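Local coordinates for protein alanine dehydrogenase (Archaeoglobus fulgidus, PDB 1OMO) that catalyses the reversible NAD-dependent oxidative deamination of L-alanine to pyruvate and ammonium, working as a homodimer, at residues A27-K41 against D50-A62. Residues are numbered along the deposited sequence; the frame is centred on the assembly and turned at random.
Sequences AFRLYALGKAQMPPK and DLRAMPAHLMGYA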
loop_
_atom_site.group_PDB
_atom_site.type_symbol
_atom_site.label_atom_id
_atom_site.label_comp_id
_atom_site.label_asym_id
_atom_site.label_seq_id
_atom_site.Cartn_x
_atom_site.Cartn_y
_atom_site.Cartn_z
ATOM N N ALA A 27 -18.915 -8.748 1.964
ATOM C CA ALA A 27 -17.939 -7.863 1.340
ATOM C C ALA A 27 -18.290 -7.703 -0.122
ATOM O O ALA A 27 -18.305 -6.596 -0.629
ATOM C CB ALA A 27 -16.530 -8.445 1.457
ATOM N N PHE A 28 -18.560 -8.799 -0.821
ATOM C CA PHE A 28 -18.913 -8.659 -2.235
ATOM C C PHE A 28 -20.193 -7.837 -2.379
ATOM O O PHE A 28 -20.284 -6.957 -3.229
ATOM C CB PHE A 28 -19.155 -10.010 -2.908
ATOM C CG PHE A 28 -17.914 -10.746 -3.264
ATOM C CD1 PHE A 28 -16.845 -10.083 -3.867
ATOM C CD2 PHE A 28 -17.795 -12.093 -2.981
ATOM C CE1 PHE A 28 -15.672 -10.760 -4.170
ATOM C CE2 PHE A 28 -16.627 -12.776 -3.282
ATOM C CZ PHE A 28 -15.563 -12.102 -3.875
ATOM N N ARG A 29 -21.189 -8.156 -1.562
ATOM C CA ARG A 29 -22.462 -7.447 -1.602
ATOM C C ARG A 29 -22.214 -5.933 -1.405
ATOM O O ARG A 29 -22.599 -5.116 -2.259
ATOM C CB ARG A 29 -23.379 -8.021 -0.519
ATOM C CG ARG A 29 -24.779 -7.460 -0.523
ATOM C CD ARG A 29 -25.566 -7.911 0.717
ATOM N NE ARG A 29 -26.543 -6.877 1.045
ATOM C CZ ARG A 29 -26.337 -5.869 1.893
ATOM N NH1 ARG A 29 -25.180 -5.750 2.540
ATOM N NH2 ARG A 29 -27.283 -4.941 2.055
ATOM N N LEU A 30 -21.535 -5.559 -0.315
ATOM C CA LEU A 30 -21.244 -4.137 -0.061
ATOM C C LEU A 30 -20.476 -3.431 -1.194
ATOM O O LEU A 30 -20.843 -2.332 -1.595
ATOM C CB LEU A 30 -20.477 -3.961 1.253
ATOM C CG LEU A 30 -21.244 -4.358 2.512
ATOM C CD1 LEU A 30 -20.315 -4.412 3.692
ATOM C CD2 LEU A 30 -22.378 -3.357 2.754
ATOM N N TYR A 31 -19.438 -4.054 -1.737
ATOM C CA TYR A 31 -18.684 -3.384 -2.787
ATOM C C TYR A 31 -19.542 -3.148 -4.015
ATOM O O TYR A 31 -19.446 -2.116 -4.652
ATOM C CB TYR A 31 -17.420 -4.167 -3.178
ATOM C CG TYR A 31 -16.499 -3.369 -4.088
ATOM C CD1 TYR A 31 -16.323 -2.003 -3.887
ATOM C CD2 TYR A 31 -15.773 -3.972 -5.104
ATOM C CE1 TYR A 31 -15.449 -1.253 -4.664
ATOM C CE2 TYR A 31 -14.870 -3.221 -5.907
ATOM C CZ TYR A 31 -14.717 -1.861 -5.672
ATOM O OH TYR A 31 -13.811 -1.087 -6.385
ATOM N N ALA A 32 -20.394 -4.098 -4.351
ATOM C CA ALA A 32 -21.234 -3.905 -5.521
ATOM C C ALA A 32 -22.266 -2.784 -5.261
ATOM O O ALA A 32 -22.733 -2.169 -6.208
ATOM C CB ALA A 32 -21.934 -5.207 -5.888
ATOM N N LEU A 33 -22.605 -2.525 -3.990
ATOM C CA LEU A 33 -23.548 -1.457 -3.659
ATOM C C LEU A 33 -22.821 -0.134 -3.332
ATOM O O LEU A 33 -23.409 0.795 -2.794
ATOM C CB LEU A 33 -24.417 -1.858 -2.474
ATOM C CG LEU A 33 -25.374 -3.013 -2.753
ATOM C CD1 LEU A 33 -26.120 -3.401 -1.486
ATOM C CD2 LEU A 33 -26.342 -2.611 -3.865
ATOM N N GLY A 34 -21.534 -0.070 -3.648
ATOM C CA GLY A 34 -20.774 1.129 -3.390
ATOM C C GLY A 34 -20.497 1.403 -1.927
ATOM O O GLY A 34 -19.943 2.444 -1.605
ATOM N N LYS A 35 -20.871 0.504 -1.028
ATOM C CA LYS A 35 -20.603 0.741 0.388
ATOM C C LYS A 35 -19.223 0.250 0.869
ATOM O O LYS A 35 -19.003 0.018 2.055
ATOM C CB LYS A 35 -21.718 0.136 1.230
ATOM C CG LYS A 35 -23.044 0.822 0.975
ATOM C CD LYS A 35 -24.183 0.163 1.733
ATOM C CE LYS A 35 -25.527 0.783 1.366
ATOM N NZ LYS A 35 -26.545 0.253 2.292
ATOM N N ALA A 36 -18.299 0.088 -0.068
ATOM C CA ALA A 36 -16.934 -0.327 0.253
ATOM C C ALA A 36 -16.017 0.448 -0.670
ATOM O O ALA A 36 -16.385 0.813 -1.780
ATOM C CB ALA A 36 -16.734 -1.824 0.041
ATOM N N GLN A 37 -14.818 0.708 -0.204
ATOM C CA GLN A 37 -13.882 1.452 -1.006
ATOM C C GLN A 37 -12.679 0.506 -1.272
ATOM O O GLN A 37 -12.241 -0.232 -0.379
ATOM C CB GLN A 37 -13.554 2.703 -0.185
ATOM C CG GLN A 37 -12.599 3.740 -0.743
ATOM C CD GLN A 37 -12.417 4.912 0.253
ATOM O OE1 GLN A 37 -12.464 4.725 1.489
ATOM N NE2 GLN A 37 -12.198 6.115 -0.282
ATOM N N MET A 38 -12.180 0.479 -2.504
ATOM C CA MET A 38 -11.050 -0.388 -2.796
ATOM C C MET A 38 -10.222 0.035 -3.999
ATOM O O MET A 38 -10.669 -0.074 -5.139
ATOM C CB MET A 38 -11.508 -1.855 -2.992
ATOM C CG MET A 38 -10.385 -2.838 -3.305
ATOM S SD MET A 38 -10.911 -4.525 -3.622
ATOM C CE MET A 38 -11.728 -4.283 -5.156
ATOM N N PRO A 39 -9.003 0.541 -3.754
ATOM C CA PRO A 39 -8.142 0.952 -4.857
ATOM C C PRO A 39 -7.528 -0.278 -5.504
ATOM O O PRO A 39 -7.540 -1.367 -4.936
ATOM C CB PRO A 39 -7.074 1.791 -4.167
ATOM C CG PRO A 39 -7.817 2.408 -3.014
ATOM C CD PRO A 39 -8.590 1.206 -2.503
ATOM N N PRO A 40 -7.011 -0.122 -6.726
ATOM C CA PRO A 40 -6.367 -1.213 -7.463
ATOM C C PRO A 40 -5.151 -1.686 -6.623
ATOM O O PRO A 40 -4.622 -0.915 -5.808
ATOM C CB PRO A 40 -5.900 -0.521 -8.748
ATOM C CG PRO A 40 -6.927 0.570 -8.934
ATOM C CD PRO A 40 -7.107 1.099 -7.546
ATOM N N LYS A 41 -4.706 -2.925 -6.812
ATOM C CA LYS A 41 -3.546 -3.419 -6.087
ATOM C C LYS A 41 -2.316 -2.686 -6.626
ATOM O O LYS A 41 -2.291 -2.285 -7.787
ATOM C CB LYS A 41 -3.347 -4.920 -6.322
ATOM C CG LYS A 41 -4.526 -5.809 -6.032
ATOM C CD LYS A 41 -4.186 -7.264 -6.384
ATOM C CE LYS A 41 -5.360 -8.168 -6.033
ATOM N NZ LYS A 41 -5.055 -9.598 -6.262
ATOM N N ASP A 50 7.863 -10.520 -6.297
ATOM C CA ASP A 50 7.220 -9.213 -6.069
ATOM C C ASP A 50 6.474 -9.023 -4.730
ATOM O O ASP A 50 6.368 -9.926 -3.927
ATOM C CB ASP A 50 6.259 -8.897 -7.207
ATOM C CG ASP A 50 4.914 -9.596 -7.054
ATOM O OD1 ASP A 50 4.741 -10.360 -6.098
ATOM O OD2 ASP A 50 4.011 -9.393 -7.880
ATOM N N LEU A 51 5.976 -7.809 -4.519
ATOM C CA LEU A 51 5.210 -7.423 -3.331
ATOM C C LEU A 51 3.997 -6.628 -3.843
ATOM O O LEU A 51 4.088 -5.917 -4.850
ATOM C CB LEU A 51 6.059 -6.563 -2.386
ATOM C CG LEU A 51 6.794 -7.397 -1.333
ATOM C CD1 LEU A 51 7.998 -6.663 -0.776
ATOM C CD2 LEU A 51 5.823 -7.763 -0.237
ATOM N N ARG A 52 2.870 -6.776 -3.160
ATOM C CA ARG A 52 1.633 -6.109 -3.548
ATOM C C ARG A 52 0.974 -5.490 -2.344
ATOM O O ARG A 52 0.944 -6.104 -1.287
ATOM C CB ARG A 52 0.651 -7.114 -4.138
ATOM C CG ARG A 52 1.212 -7.830 -5.307
ATOM C CD ARG A 52 0.335 -8.988 -5.745
ATOM N NE ARG A 52 1.106 -9.870 -6.608
ATOM C CZ ARG A 52 0.653 -10.995 -7.140
ATOM N NH1 ARG A 52 1.452 -11.722 -7.912
ATOM N NH2 ARG A 52 -0.591 -11.385 -6.905
ATOM N N ALA A 53 0.430 -4.288 -2.523
ATOM C CA ALA A 53 -0.279 -3.561 -1.473
ATOM C C ALA A 53 -1.755 -3.662 -1.832
ATOM O O ALA A 53 -2.159 -3.330 -2.961
ATOM C CB ALA A 53 0.145 -2.128 -1.471
ATOM N N MET A 54 -2.570 -4.085 -0.875
ATOM C CA MET A 54 -3.997 -4.235 -1.141
ATOM C C MET A 54 -4.814 -3.537 -0.048
ATOM O O MET A 54 -5.171 -4.156 0.935
ATOM C CB MET A 54 -4.347 -5.736 -1.192
ATOM C CG MET A 54 -3.519 -6.536 -2.207
ATOM S SD MET A 54 -3.844 -8.315 -2.275
ATOM C CE MET A 54 -5.651 -8.334 -2.361
ATOM N N PRO A 55 -5.104 -2.236 -0.202
ATOM C CA PRO A 55 -5.883 -1.508 0.820
ATOM C C PRO A 55 -7.376 -1.544 0.571
ATOM O O PRO A 55 -7.802 -1.645 -0.561
ATOM C CB PRO A 55 -5.337 -0.082 0.718
ATOM C CG PRO A 55 -5.112 0.044 -0.752
ATOM C CD PRO A 55 -4.515 -1.294 -1.175
ATOM N N ALA A 56 -8.166 -1.460 1.631
ATOM C CA ALA A 56 -9.623 -1.466 1.501
ATOM C C ALA A 56 -10.340 -0.929 2.733
ATOM O O ALA A 56 -9.832 -0.993 3.838
ATOM C CB ALA A 56 -10.123 -2.875 1.197
ATOM N N HIS A 57 -11.545 -0.433 2.531
ATOM C CA HIS A 57 -12.354 0.098 3.600
ATOM C C HIS A 57 -13.799 -0.400 3.459
ATOM O O HIS A 57 -14.416 -0.239 2.376
ATOM C CB HIS A 57 -12.336 1.624 3.518
ATOM C CG HIS A 57 -13.271 2.303 4.470
ATOM N ND1 HIS A 57 -13.823 3.538 4.209
ATOM C CD2 HIS A 57 -13.739 1.936 5.685
ATOM C CE1 HIS A 57 -14.596 3.898 5.217
ATOM N NE2 HIS A 57 -14.564 2.941 6.126
ATOM N N LEU A 58 -14.320 -1.013 4.533
ATOM C CA LEU A 58 -15.720 -1.481 4.588
ATOM C C LEU A 58 -16.012 -2.108 5.946
ATOM O O LEU A 58 -15.097 -2.354 6.746
ATOM C CB LEU A 58 -16.034 -2.514 3.502
ATOM C CG LEU A 58 -15.590 -3.936 3.857
ATOM C CD1 LEU A 58 -16.182 -4.972 2.863
ATOM C CD2 LEU A 58 -14.068 -3.966 3.847
ATOM N N MET A 59 -17.289 -2.366 6.205
ATOM C CA MET A 59 -17.697 -2.984 7.449
ATOM C C MET A 59 -17.154 -2.268 8.668
ATOM O O MET A 59 -17.013 -2.865 9.724
ATOM C CB MET A 59 -17.242 -4.445 7.479
ATOM C CG MET A 59 -17.650 -5.212 6.244
ATOM S SD MET A 59 -17.000 -6.857 6.270
ATOM C CE MET A 59 -18.248 -7.725 5.362
ATOM N N GLY A 60 -16.826 -0.997 8.515
ATOM C CA GLY A 60 -16.346 -0.236 9.639
ATOM C C GLY A 60 -14.862 -0.232 9.915
ATOM O O GLY A 60 -14.423 0.364 10.904
ATOM N N TYR A 61 -14.083 -0.900 9.074
ATOM C CA TYR A 61 -12.636 -0.917 9.253
ATOM C C TYR A 61 -11.898 -0.522 8.001
ATOM O O TYR A 61 -12.466 -0.433 6.914
ATOM C CB TYR A 61 -12.133 -2.295 9.652
ATOM C CG TYR A 61 -12.535 -2.718 11.022
ATOM C CD1 TYR A 61 -13.836 -3.116 11.286
ATOM C CD2 TYR A 61 -11.604 -2.751 12.054
ATOM C CE1 TYR A 61 -14.203 -3.548 12.553
ATOM C CE2 TYR A 61 -11.955 -3.186 13.333
ATOM C CZ TYR A 61 -13.258 -3.592 13.572
ATOM O OH TYR A 61 -13.601 -4.108 14.797
ATOM N N ALA A 62 -10.618 -0.263 8.165
ATOM C CA ALA A 62 -9.792 0.060 7.023
ATOM C C ALA A 62 -8.544 -0.750 7.286
ATOM O O ALA A 62 -8.272 -1.103 8.431
ATOM C CB ALA A 62 -9.483 1.549 6.973
HETATM O O HOH W 1 -18.971 -0.756 4.657
HETATM O O HOH W 2 -6.907 -3.132 -2.990
HETATM O O HOH W 3 -2.841 -10.933 -5.056
#
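Lys41 lies alongside Met54, both chains pointing the same way, with Lys41 CE 3.7 Å from Met54 CE. With CG anti to its carbonyl carbon (chi1 -54°) and the rest extended, Lys41 carries its ammonium past the methionine to the carbonyl O of Thr291; a single water accepts hydrogen bonds from both Lys41 NZ and Arg52 NH2, spacing the two like charges. Arg52 NE in turn makes a salt bridge to Asp50 OD2 (3.2 Å). Shortening Lys41 to an alanine would probably leave the Thr291 carbonyl without this donor, break the water link to Arg52 and uncover one flank of Met54, whose side chain also touches Lys65, the inferred proton donor/acceptor. Farther along, Pro39 CD rests 4.1 Å from Pro55 CG, and a water donates to both carbonyl O atoms of these prolines. Gln37 and His57 form a single antiparallel, hydrogen-bonded bridge: Gln37 N to His57 O (2.8 Å) is nearly straight, and His57 N returns to Gln37 O (3.0 Å). Beyond it, Ala36 CB meets Leu58 CB at 3.6 Å, while Leu58 CD1 reaches Ala27 CB on the helix (3.8 Å). Met59, extended, crosses Leu30 on the same helix, its CG 3.8 Å from Leu30 CD1 and its CE against the Ala27 backbone. The His57 ring meets Phe46 of the second subunit edge-to-face. After a Schellman motif closes helix 17-32 at Gly34, residues 36-41 run back antiparallel along residues 53-58 of a strand that ends in a type I' hairpin turn, within the dimer-forming sheet domain of the ornithine cyclodeaminase/mu-crystallin fold, beside the NAD site.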